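Local coordinates for CDP-glucose-4,6-dehydratase (Yersinia pseudotuberculosis, PDB 1RKX), which catalyses the NAD-dependent conversion of CDP-D-glucose to CDP-4-dehydro-6-deoxy-D-glucose, as a member of the short-chain dehydrogenase/reductase family, at residues M87-L92 and S105-G110; S132-D137 and D155-S160. All blocks are in the same frame, centred on the assembly; numbering follows the deposited sequence.

Contact 1 of 2, residues M87-L92 and S105-G110; sequences MAAQPL and STNVMG. With NAD (nicotinamide-adenine-dinucleotide), chain G.
The carboxamide of Asn107 grips the backbone of Gln90 at both its N-H and its carbonyl. Gln90 N donates to Asn107 OD1 at 2.8 Å, in the plane of the amide carbonyl and on a lone pair. In return Asn107 ND2 donates to Gln90 O at 3.0 Å in a nearly straight bond (172°), with that oxygen almost exactly in the amide plane. Two bonds to one residue fix the flip of the amide and tie the loop backbone at Gln90 to the helix. The Gln90 side chain, its CG anti to the backbone N (chi1 -170°) and its chain bent at chi2, leads away from residues 105-110: OE1 accepts from Leu92 N, while NE2 donates to Leu92 O and also bonds Thr103 OG1, a turn earlier on the same helix.

One water adds a further polar link, donating to Ala88 O at 2.8 Å and to Thr106 O. The helix has a wider pi-type turn here, with Gly110 N bonded to Ser105 O.

Nonpolar contact comes from Thr106, whose methyl CG2 lies 3.7 Å from Gln90 N and, beside the adenine, 3.6 Å from NAD N7A. Its OG1 bonds back to Glu102 O.

The same loop carries the cofactor: Met87 O accepts from NAD O3D at 3.0 Å, Ala89 N donates to NAD O4B, and Pro91 CB packs on the ribose of the nicotinamide half.

In the Rossmann domain, residues 87-92 follow central strand 83-86 and are buttressed by helix 100-121. Helix 156-175 touches Ala89 through Lys161, and Thr15, ending strand 11-15, bonds Met87 and Ala88.

Contact 2 of 2, residues S132-D137 and D155-S160; sequences SDKCYD and DPYSNS. With NAD (nicotinamide-adenine-dinucleotide), chain G.
Ser132 OG and Tyr157 OH meet at 2.8 Å in a hydrogen bond that either could donate, beside the nicotinamide ring of NAD. Tyr157 OH lies 3.2 Å from NAD C6N and Ser132 OG 3.3 Å from NAD C5N, both against the same side of that ring, Tyr157 OH well out of its plane and Ser132 OG closer to it. With CG anti to the backbone N (chi1 159°), the Tyr157 ring extends from the helix toward Ser132, and its edge meets Lys134 CG, 4.1 Å from Tyr157 CE2, and NAD O2D, 3.7 Å from Tyr157 CE1. The Lys134 chain crosses the tyrosine side chain at about a right angle, and Lys134 CB rests against Ser158 OG at 3.4 Å.

In the second shell, Ser132 OG accepts from Lys134 N at 3.0 Å, an ST turn that fixes the hydroxyl while it still reaches Tyr157. On the helix side, Asp155 is the N-cap: its OD2 takes Ser158 N from above the carboxylate plane, and its OD1 takes Ser158 OG at 2.6 Å on the syn side.

Tyr157 and Lys161, which bonds NAD through NZ, match the YxxxK motif of short-chain dehydrogenases/reductases, and Ser132 is consistent with their active-site serine. Residues 132-137 follow strand 126-130 near the middle of the parallel sheet, helix 156-175 begins at the cap, and helices 93-98 and 100-121 pack on its first turn.

From the N terminus, strand 83-86 runs into contact 1, which closes a loop holding helix 93-98 and the first turn of helix 100-121. That helix leads on to strand 126-130, and contact 2 then closes a second, irregular loop onto the start of helix 156-175. The two closures follow one another in series, neither enclosing nor crossing the other, yet they touch in space: Asn107 ND2 probably bonds Ser160 OG at 2.8 Å, and Tyr157 CD1 lies 3.3 Å from Gln90 O. Together they join the ends of two adjacent parallel strands to two neighbouring helices along NAD, with contact 1 spanning adenine and riboses and contact 2 the nicotinamide.

Contact 1 of 2, residues M87-L92 and S105-G110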
ATOM      1  N   MET C  87     -11.910 -20.442  20.338  1.00 20.22           N
ATOM      2  CA  MET C  87     -10.481 -20.575  20.568  1.00 24.51           C
ATOM      3  C   MET C  87      -9.904 -21.926  20.175  1.00 20.42           C
ATOM      4  O   MET C  87      -8.690 -22.114  20.220  1.00 21.03           O
ATOM      5  CB  MET C  87     -10.146 -20.280  22.030  1.00 30.96           C
ATOM      6  CG  MET C  87     -10.274 -18.809  22.377  1.00 43.66           C
ATOM      7  SD  MET C  87      -9.351 -18.342  23.848  1.00 51.42           S
ATOM      8  CE  MET C  87     -10.515 -18.758  25.085  1.00 54.06           C
ATOM      9  N   ALA C  88     -10.762 -22.864  19.791  1.00 16.59           N
ATOM     10  CA  ALA C  88     -10.294 -24.186  19.397  1.00 17.93           C
ATOM     11  C   ALA C  88      -9.559 -24.109  18.060  1.00 16.64           C
ATOM     12  O   ALA C  88     -10.042 -23.499  17.102  1.00 15.89           O
ATOM     13  CB  ALA C  88     -11.468 -25.160  19.293  1.00 16.62           C
ATOM     14  N   ALA C  89      -8.388 -24.733  18.006  1.00 16.29           N
ATOM     15  CA  ALA C  89      -7.589 -24.744  16.793  1.00 15.14           C
ATOM     16  C   ALA C  89      -6.345 -25.601  16.986  1.00 15.00           C
ATOM     17  O   ALA C  89      -5.987 -25.931  18.113  1.00 16.77           O
ATOM     18  CB  ALA C  89      -7.172 -23.309  16.434  1.00 15.34           C
ATOM     19  N   GLN C  90      -5.711 -25.967  15.874  1.00 16.99           N
ATOM     20  CA  GLN C  90      -4.447 -26.713  15.890  1.00 16.05           C
ATOM     21  C   GLN C  90      -3.535 -25.484  15.952  1.00 15.39           C
ATOM     22  O   GLN C  90      -3.333 -24.797  14.944  1.00 15.21           O
ATOM     23  CB  GLN C  90      -4.265 -27.468  14.570  1.00 16.11           C
ATOM     24  CG  GLN C  90      -3.113 -28.469  14.543  1.00 16.67           C
ATOM     25  CD  GLN C  90      -1.781 -27.833  14.886  1.00 16.07           C
ATOM     26  OE1 GLN C  90      -1.451 -27.665  16.052  1.00 16.82           O
ATOM     27  NE2 GLN C  90      -1.017 -27.463  13.863  1.00 15.79           N
ATOM     28  N   PRO C  91      -2.983 -25.183  17.137  1.00 20.39           N
ATOM     29  CA  PRO C  91      -2.119 -24.021  17.351  1.00 20.57           C
ATOM     30  C   PRO C  91      -0.618 -24.117  17.143  1.00 16.69           C
ATOM     31  O   PRO C  91       0.074 -23.120  17.336  1.00 16.37           O
ATOM     32  CB  PRO C  91      -2.430 -23.668  18.791  1.00 19.42           C
ATOM     33  CG  PRO C  91      -2.391 -25.046  19.418  1.00 22.40           C
ATOM     34  CD  PRO C  91      -3.155 -25.924  18.401  1.00 18.81           C
ATOM     35  N   LEU C  92      -0.109 -25.284  16.759  1.00 19.32           N
ATOM     36  CA  LEU C  92       1.333 -25.448  16.599  1.00 19.86           C
ATOM     37  C   LEU C  92       1.873 -25.358  15.174  1.00 20.00           C
ATOM     38  O   LEU C  92       1.416 -26.072  14.276  1.00 18.22           O
ATOM     39  CB  LEU C  92       1.756 -26.783  17.214  1.00 24.00           C
ATOM     40  CG  LEU C  92       1.314 -27.023  18.661  1.00 26.91           C
ATOM     41  CD1 LEU C  92       1.789 -28.396  19.111  1.00 28.42           C
ATOM     42  CD2 LEU C  92       1.878 -25.932  19.564  1.00 28.66           C
ATOM     43  N   SER C 105      -8.166 -28.270   8.067  1.00 14.30           N
ATOM     44  CA  SER C 105      -9.516 -28.731   8.382  1.00 16.42           C
ATOM     45  C   SER C 105      -9.956 -28.164   9.731  1.00 15.08           C
ATOM     46  O   SER C 105     -11.071 -27.654   9.866  1.00 13.91           O
ATOM     47  CB  SER C 105      -9.573 -30.266   8.411  1.00 15.82           C
ATOM     48  OG  SER C 105      -8.682 -30.790   9.379  1.00 19.98           O
ATOM     49  N   THR C 106      -9.068 -28.228  10.720  1.00 14.15           N
ATOM     50  CA  THR C 106      -9.398 -27.726  12.055  1.00 15.96           C
ATOM     51  C   THR C 106      -9.535 -26.207  12.118  1.00 15.77           C
ATOM     52  O   THR C 106     -10.537 -25.688  12.609  1.00 16.38           O
ATOM     53  CB  THR C 106      -8.338 -28.148  13.099  1.00 16.62           C
ATOM     54  OG1 THR C 106      -8.258 -29.578  13.161  1.00 16.92           O
ATOM     55  CG2 THR C 106      -8.703 -27.613  14.480  1.00 16.86           C
ATOM     56  N   ASN C 107      -8.546 -25.490  11.601  1.00 14.77           N
ATOM     57  CA  ASN C 107      -8.565 -24.035  11.676  1.00 16.08           C
ATOM     58  C   ASN C 107      -9.468 -23.318  10.685  1.00 14.73           C
ATOM     59  O   ASN C 107     -10.064 -22.302  11.022  1.00 17.38           O
ATOM     60  CB  ASN C 107      -7.138 -23.501  11.582  1.00 15.12           C
ATOM     61  CG  ASN C 107      -6.268 -24.010  12.712  1.00 15.73           C
ATOM     62  OD1 ASN C 107      -6.755 -24.690  13.618  1.00 16.54           O
ATOM     63  ND2 ASN C 107      -4.981 -23.695  12.663  1.00 16.01           N
ATOM     64  N   VAL C 108      -9.579 -23.842   9.472  1.00 14.84           N
ATOM     65  CA  VAL C 108     -10.438 -23.220   8.478  1.00 15.81           C
ATOM     66  C   VAL C 108     -11.856 -23.791   8.515  1.00 17.24           C
ATOM     67  O   VAL C 108     -12.804 -23.060   8.792  1.00 12.32           O
ATOM     68  CB  VAL C 108      -9.853 -23.361   7.057  1.00 14.67           C
ATOM     69  CG1 VAL C 108     -10.757 -22.665   6.051  1.00 15.33           C
ATOM     70  CG2 VAL C 108      -8.463 -22.744   7.012  1.00 17.41           C
ATOM     71  N   MET C 109     -12.020 -25.087   8.252  1.00 13.92           N
ATOM     72  CA  MET C 109     -13.368 -25.649   8.273  1.00 16.11           C
ATOM     73  C   MET C 109     -14.005 -25.585   9.663  1.00 16.51           C
ATOM     74  O   MET C 109     -15.220 -25.401   9.779  1.00 15.53           O
ATOM     75  CB  MET C 109     -13.379 -27.085   7.743  1.00 14.35           C
ATOM     76  CG  MET C 109     -13.031 -27.190   6.249  1.00 13.72           C
ATOM     77  SD  MET C 109     -13.950 -26.043   5.161  1.00 16.53           S
ATOM     78  CE  MET C 109     -15.631 -26.591   5.412  1.00 18.35           C
ATOM     79  N   GLY C 110     -13.187 -25.724  10.703  1.00 15.68           N
ATOM     80  CA  GLY C 110     -13.701 -25.646  12.063  1.00 16.33           C
ATOM     81  C   GLY C 110     -14.367 -24.299  12.270  1.00 17.19           C
ATOM     82  O   GLY C 110     -15.452 -24.206  12.850  1.00 16.61           O
TER
HETATM   83  PA  NAD G 360      -3.910 -25.035  23.454  1.00 19.30           P
HETATM   84  O1A NAD G 360      -3.338 -26.131  22.642  1.00 17.42           O
HETATM   85  O2A NAD G 360      -3.601 -25.036  24.908  1.00 16.65           O
HETATM   86  O5B NAD G 360      -5.510 -24.988  23.293  1.00 17.95           O
HETATM   87  C5B NAD G 360      -6.099 -25.407  22.039  1.00 20.21           C
HETATM   88  C4B NAD G 360      -7.549 -25.851  22.239  1.00 18.90           C
HETATM   89  O4B NAD G 360      -7.941 -26.246  20.904  1.00 19.17           O
HETATM   90  C3B NAD G 360      -7.676 -27.099  23.099  1.00 17.88           C
HETATM   91  O3B NAD G 360      -8.704 -26.836  24.075  1.00 15.33           O
HETATM   92  C2B NAD G 360      -8.030 -28.170  22.084  1.00 17.82           C
HETATM   93  O2B NAD G 360      -8.776 -29.283  22.653  1.00 18.41           O
HETATM   94  C1B NAD G 360      -8.769 -27.369  21.043  1.00 18.30           C
HETATM   95  N9A NAD G 360      -8.848 -28.056  19.763  1.00 19.67           N
HETATM   96  C8A NAD G 360      -7.837 -28.289  18.868  1.00 19.70           C
HETATM   97  N7A NAD G 360      -8.229 -28.959  17.787  1.00 19.19           N
HETATM   98  C5A NAD G 360      -9.577 -29.173  18.001  1.00 20.48           C
HETATM   99  C6A NAD G 360     -10.556 -29.829  17.224  1.00 19.75           C
HETATM  100  N6A NAD G 360     -10.365 -30.409  16.056  1.00 21.75           N
HETATM  101  N1A NAD G 360     -11.832 -29.875  17.721  1.00 21.22           N
HETATM  102  C2A NAD G 360     -12.065 -29.282  18.937  1.00 19.89           C
HETATM  103  N3A NAD G 360     -11.240 -28.648  19.743  1.00 20.28           N
HETATM  104  C4A NAD G 360      -9.985 -28.623  19.214  1.00 19.51           C
HETATM  105  O3  NAD G 360      -3.485 -23.679  22.808  1.00 18.33           O
HETATM  106  PN  NAD G 360      -3.774 -22.134  23.263  1.00 24.80           P
HETATM  107  O1N NAD G 360      -2.445 -21.586  23.548  1.00 20.03           O
HETATM  108  O2N NAD G 360      -4.671 -22.157  24.446  1.00 20.63           O
HETATM  109  O5D NAD G 360      -4.365 -21.487  21.946  1.00 22.27           O
HETATM  110  C5D NAD G 360      -5.705 -20.986  22.010  1.00 19.96           C
HETATM  111  C4D NAD G 360      -6.077 -20.330  20.695  1.00 20.25           C
HETATM  112  O4D NAD G 360      -5.193 -19.164  20.596  1.00 18.53           O
HETATM  113  C3D NAD G 360      -5.840 -21.098  19.394  1.00 19.84           C
HETATM  114  O3D NAD G 360      -6.809 -20.649  18.426  1.00 18.57           O
HETATM  115  C2D NAD G 360      -4.434 -20.656  19.012  1.00 18.41           C
HETATM  116  O2D NAD G 360      -4.204 -20.869  17.609  1.00 14.64           O
HETATM  117  C1D NAD G 360      -4.485 -19.196  19.379  1.00 20.09           C
HETATM  118  N1N NAD G 360      -3.154 -18.621  19.538  1.00 19.94           N
HETATM  119  C2N NAD G 360      -2.354 -18.858  20.669  1.00 19.79           C
HETATM  120  C3N NAD G 360      -1.031 -18.179  20.835  1.00 21.71           C
HETATM  121  C7N NAD G 360      -0.280 -18.439  22.077  1.00 22.33           C
HETATM  122  O7N NAD G 360       0.804 -17.849  22.206  1.00 21.74           O
HETATM  123  N7N NAD G 360      -0.713 -19.266  23.050  1.00 21.40           N
HETATM  124  C4N NAD G 360      -0.494 -17.347  19.691  1.00 21.57           C
HETATM  125  C5N NAD G 360      -1.459 -17.223  18.556  1.00 21.82           C
HETATM  126  C6N NAD G 360      -2.647 -17.788  18.493  1.00 20.82           C
HETATM  127  O   HOH W   1     -10.588 -23.289  14.389  1.00 16.26           O

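Contact 2 of 2, residues S132-D137 and D155-S160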
ATOM      1  N   SER C 132      -4.896 -15.387  15.136  1.00 15.97           N
ATOM      2  CA  SER C 132      -3.499 -15.401  15.562  1.00 17.21           C
ATOM      3  C   SER C 132      -2.768 -14.150  15.122  1.00 16.25           C
ATOM      4  O   SER C 132      -3.195 -13.482  14.194  1.00 17.61           O
ATOM      5  CB  SER C 132      -2.778 -16.619  14.972  1.00 17.39           C
ATOM      6  OG  SER C 132      -1.394 -16.601  15.300  1.00 19.30           O
ATOM      7  N   ASP C 133      -1.673 -13.826  15.801  1.00 16.38           N
ATOM      8  CA  ASP C 133      -0.880 -12.673  15.403  1.00 17.75           C
ATOM      9  C   ASP C 133      -0.188 -13.062  14.086  1.00 17.45           C
ATOM     10  O   ASP C 133       0.251 -12.199  13.323  1.00 16.53           O
ATOM     11  CB  ASP C 133       0.154 -12.317  16.487  1.00 18.04           C
ATOM     12  CG  ASP C 133       1.141 -13.438  16.757  1.00 19.14           C
ATOM     13  OD1 ASP C 133       0.700 -14.605  16.860  1.00 20.22           O
ATOM     14  OD2 ASP C 133       2.358 -13.151  16.883  1.00 17.88           O
ATOM     15  N   LYS C 134      -0.134 -14.365  13.808  1.00 18.24           N
ATOM     16  CA  LYS C 134       0.501 -14.875  12.589  1.00 19.20           C
ATOM     17  C   LYS C 134      -0.403 -14.896  11.349  1.00 17.22           C
ATOM     18  O   LYS C 134      -0.025 -15.445  10.318  1.00 14.85           O
ATOM     19  CB  LYS C 134       1.041 -16.290  12.832  1.00 21.35           C
ATOM     20  CG  LYS C 134       1.992 -16.398  14.017  1.00 27.71           C
ATOM     21  CD  LYS C 134       3.157 -15.436  13.876  1.00 31.87           C
ATOM     22  CE  LYS C 134       4.059 -15.469  15.106  1.00 35.49           C
ATOM     23  NZ  LYS C 134       4.704 -16.803  15.292  1.00 37.30           N
ATOM     24  N   CYS C 135      -1.589 -14.304  11.434  1.00 13.33           N
ATOM     25  CA  CYS C 135      -2.479 -14.309  10.275  1.00 16.11           C
ATOM     26  C   CYS C 135      -2.012 -13.335   9.188  1.00 15.06           C
ATOM     27  O   CYS C 135      -2.444 -13.427   8.042  1.00 14.98           O
ATOM     28  CB  CYS C 135      -3.906 -13.942  10.691  1.00 10.59           C
ATOM     29  SG  CYS C 135      -4.067 -12.262  11.281  1.00 15.92           S
ATOM     30  N   TYR C 136      -1.133 -12.405   9.545  1.00 13.59           N
ATOM     31  CA  TYR C 136      -0.658 -11.410   8.585  1.00 16.22           C
ATOM     32  C   TYR C 136       0.392 -11.900   7.611  1.00 18.00           C
ATOM     33  O   TYR C 136       1.303 -12.635   7.984  1.00 15.98           O
ATOM     34  CB  TYR C 136      -0.077 -10.187   9.300  1.00 15.88           C
ATOM     35  CG  TYR C 136      -1.064  -9.402  10.126  1.00 15.59           C
ATOM     36  CD1 TYR C 136      -1.142  -9.576  11.514  1.00 14.09           C
ATOM     37  CD2 TYR C 136      -1.910  -8.471   9.525  1.00 14.18           C
ATOM     38  CE1 TYR C 136      -2.039  -8.836  12.278  1.00 15.29           C
ATOM     39  CE2 TYR C 136      -2.811  -7.724  10.279  1.00 14.63           C
ATOM     40  CZ  TYR C 136      -2.869  -7.911  11.651  1.00 14.15           C
ATOM     41  OH  TYR C 136      -3.750  -7.174  12.407  1.00 14.64           O
ATOM     42  N   ASP C 137       0.259 -11.478   6.357  1.00 17.52           N
ATOM     43  CA  ASP C 137       1.240 -11.816   5.341  1.00 20.97           C
ATOM     44  C   ASP C 137       2.523 -11.210   5.907  1.00 20.28           C
ATOM     45  O   ASP C 137       2.564 -10.018   6.208  1.00 18.95           O
ATOM     46  CB  ASP C 137       0.857 -11.154   4.015  1.00 21.93           C
ATOM     47  CG  ASP C 137       1.914 -11.323   2.949  1.00 24.89           C
ATOM     48  OD1 ASP C 137       2.561 -12.388   2.912  1.00 26.29           O
ATOM     49  OD2 ASP C 137       2.089 -10.392   2.136  1.00 28.94           O
ATOM     50  N   ASP C 155       3.869 -20.843   6.904  1.00 15.35           N
ATOM     51  CA  ASP C 155       3.596 -22.224   7.276  1.00 17.42           C
ATOM     52  C   ASP C 155       2.087 -22.476   7.283  1.00 16.71           C
ATOM     53  O   ASP C 155       1.294 -21.534   7.343  1.00 15.85           O
ATOM     54  CB  ASP C 155       4.148 -22.497   8.670  1.00 16.47           C
ATOM     55  CG  ASP C 155       3.535 -21.583   9.706  1.00 18.08           C
ATOM     56  OD1 ASP C 155       3.960 -20.413   9.781  1.00 19.90           O
ATOM     57  OD2 ASP C 155       2.611 -22.029  10.417  1.00 18.99           O
ATOM     58  N   PRO C 156       1.677 -23.753   7.235  1.00 16.02           N
ATOM     59  CA  PRO C 156       0.258 -24.123   7.234  1.00 17.07           C
ATOM     60  C   PRO C 156      -0.548 -23.542   8.400  1.00 15.69           C
ATOM     61  O   PRO C 156      -1.700 -23.134   8.215  1.00 16.77           O
ATOM     62  CB  PRO C 156       0.301 -25.646   7.251  1.00 17.77           C
ATOM     63  CG  PRO C 156       1.542 -25.934   6.436  1.00 18.54           C
ATOM     64  CD  PRO C 156       2.526 -24.937   6.999  1.00 17.18           C
ATOM     65  N   TYR C 157       0.047 -23.505   9.589  1.00 15.15           N
ATOM     66  CA  TYR C 157      -0.651 -22.958  10.753  1.00 15.34           C
ATOM     67  C   TYR C 157      -0.945 -21.471  10.544  1.00 15.87           C
ATOM     68  O   TYR C 157      -2.105 -21.042  10.606  1.00 14.00           O
ATOM     69  CB  TYR C 157       0.180 -23.129  12.030  1.00 17.19           C
ATOM     70  CG  TYR C 157      -0.227 -22.163  13.123  1.00 20.20           C
ATOM     71  CD1 TYR C 157      -1.402 -22.349  13.849  1.00 21.58           C
ATOM     72  CD2 TYR C 157       0.537 -21.023  13.383  1.00 23.46           C
ATOM     73  CE1 TYR C 157      -1.813 -21.419  14.809  1.00 23.56           C
ATOM     74  CE2 TYR C 157       0.138 -20.087  14.336  1.00 25.37           C
ATOM     75  CZ  TYR C 157      -1.036 -20.290  15.043  1.00 24.19           C
ATOM     76  OH  TYR C 157      -1.428 -19.355  15.970  1.00 27.32           O
ATOM     77  N   SER C 158       0.107 -20.690  10.309  1.00 13.03           N
ATOM     78  CA  SER C 158      -0.040 -19.254  10.097  1.00 15.94           C
ATOM     79  C   SER C 158      -1.018 -18.996   8.957  1.00 15.75           C
ATOM     80  O   SER C 158      -1.935 -18.177   9.075  1.00 13.38           O
ATOM     81  CB  SER C 158       1.319 -18.617   9.762  1.00 16.01           C
ATOM     82  OG  SER C 158       2.237 -18.785  10.827  1.00 15.06           O
ATOM     83  N   ASN C 159      -0.836 -19.721   7.860  1.00 12.86           N
ATOM     84  CA  ASN C 159      -1.689 -19.545   6.694  1.00 13.88           C
ATOM     85  C   ASN C 159      -3.148 -19.922   6.969  1.00 13.59           C
ATOM     86  O   ASN C 159      -4.069 -19.260   6.474  1.00 14.31           O
ATOM     87  CB  ASN C 159      -1.135 -20.356   5.517  1.00 14.28           C
ATOM     88  CG  ASN C 159      -1.772 -19.969   4.197  1.00 14.94           C
ATOM     89  OD1 ASN C 159      -2.734 -20.598   3.748  1.00 12.57           O
ATOM     90  ND2 ASN C 159      -1.245 -18.916   3.575  1.00 12.59           N
ATOM     91  N   SER C 160      -3.365 -20.973   7.758  1.00 13.29           N
ATOM     92  CA  SER C 160      -4.727 -21.390   8.074  1.00 12.93           C
ATOM     93  C   SER C 160      -5.419 -20.296   8.880  1.00 13.32           C
ATOM     94  O   SER C 160      -6.635 -20.127   8.782  1.00 13.94           O
ATOM     95  CB  SER C 160      -4.740 -22.710   8.858  1.00 12.16           C
ATOM     96  OG  SER C 160      -4.317 -22.551  10.197  1.00 12.96           O
TER
HETATM   97  PA  NAD G 360      -3.910 -25.035  23.454  1.00 19.30           P
HETATM   98  O1A NAD G 360      -3.338 -26.131  22.642  1.00 17.42           O
HETATM   99  O2A NAD G 360      -3.601 -25.036  24.908  1.00 16.65           O
HETATM  100  O5B NAD G 360      -5.510 -24.988  23.293  1.00 17.95           O
HETATM  101  C5B NAD G 360      -6.099 -25.407  22.039  1.00 20.21           C
HETATM  102  C4B NAD G 360      -7.549 -25.851  22.239  1.00 18.90           C
HETATM  103  O4B NAD G 360      -7.941 -26.246  20.904  1.00 19.17           O
HETATM  104  C3B NAD G 360      -7.676 -27.099  23.099  1.00 17.88           C
HETATM  105  O3B NAD G 360      -8.704 -26.836  24.075  1.00 15.33           O
HETATM  106  C2B NAD G 360      -8.030 -28.170  22.084  1.00 17.82           C
HETATM  107  O2B NAD G 360      -8.776 -29.283  22.653  1.00 18.41           O
HETATM  108  C1B NAD G 360      -8.769 -27.369  21.043  1.00 18.30           C
HETATM  109  N9A NAD G 360      -8.848 -28.056  19.763  1.00 19.67           N
HETATM  110  C8A NAD G 360      -7.837 -28.289  18.868  1.00 19.70           C
HETATM  111  N7A NAD G 360      -8.229 -28.959  17.787  1.00 19.19           N
HETATM  112  C5A NAD G 360      -9.577 -29.173  18.001  1.00 20.48           C
HETATM  113  C6A NAD G 360     -10.556 -29.829  17.224  1.00 19.75           C
HETATM  114  N6A NAD G 360     -10.365 -30.409  16.056  1.00 21.75           N
HETATM  115  N1A NAD G 360     -11.832 -29.875  17.721  1.00 21.22           N
HETATM  116  C2A NAD G 360     -12.065 -29.282  18.937  1.00 19.89           C
HETATM  117  N3A NAD G 360     -11.240 -28.648  19.743  1.00 20.28           N
HETATM  118  C4A NAD G 360      -9.985 -28.623  19.214  1.00 19.51           C
HETATM  119  O3  NAD G 360      -3.485 -23.679  22.808  1.00 18.33           O
HETATM  120  PN  NAD G 360      -3.774 -22.134  23.263  1.00 24.80           P
HETATM  121  O1N NAD G 360      -2.445 -21.586  23.548  1.00 20.03           O
HETATM  122  O2N NAD G 360      -4.671 -22.157  24.446  1.00 20.63           O
HETATM  123  O5D NAD G 360      -4.365 -21.487  21.946  1.00 22.27           O
HETATM  124  C5D NAD G 360      -5.705 -20.986  22.010  1.00 19.96           C
HETATM  125  C4D NAD G 360      -6.077 -20.330  20.695  1.00 20.25           C
HETATM  126  O4D NAD G 360      -5.193 -19.164  20.596  1.00 18.53           O
HETATM  127  C3D NAD G 360      -5.840 -21.098  19.394  1.00 19.84           C
HETATM  128  O3D NAD G 360      -6.809 -20.649  18.426  1.00 18.57           O
HETATM  129  C2D NAD G 360      -4.434 -20.656  19.012  1.00 18.41           C
HETATM  130  O2D NAD G 360      -4.204 -20.869  17.609  1.00 14.64           O
HETATM  131  C1D NAD G 360      -4.485 -19.196  19.379  1.00 20.09           C
HETATM  132  N1N NAD G 360      -3.154 -18.621  19.538  1.00 19.94           N
HETATM  133  C2N NAD G 360      -2.354 -18.858  20.669  1.00 19.79           C
HETATM  134  C3N NAD G 360      -1.031 -18.179  20.835  1.00 21.71           C
HETATM  135  C7N NAD G 360      -0.280 -18.439  22.077  1.00 22.33           C
HETATM  136  O7N NAD G 360       0.804 -17.849  22.206  1.00 21.74           O
HETATM  137  N7N NAD G 360      -0.713 -19.266  23.050  1.00 21.40           N
HETATM  138  C4N NAD G 360      -0.494 -17.347  19.691  1.00 21.57           C
HETATM  139  C5N NAD G 360      -1.459 -17.223  18.556  1.00 21.82           C
HETATM  140  C6N NAD G 360      -2.647 -17.788  18.493  1.00 20.82           C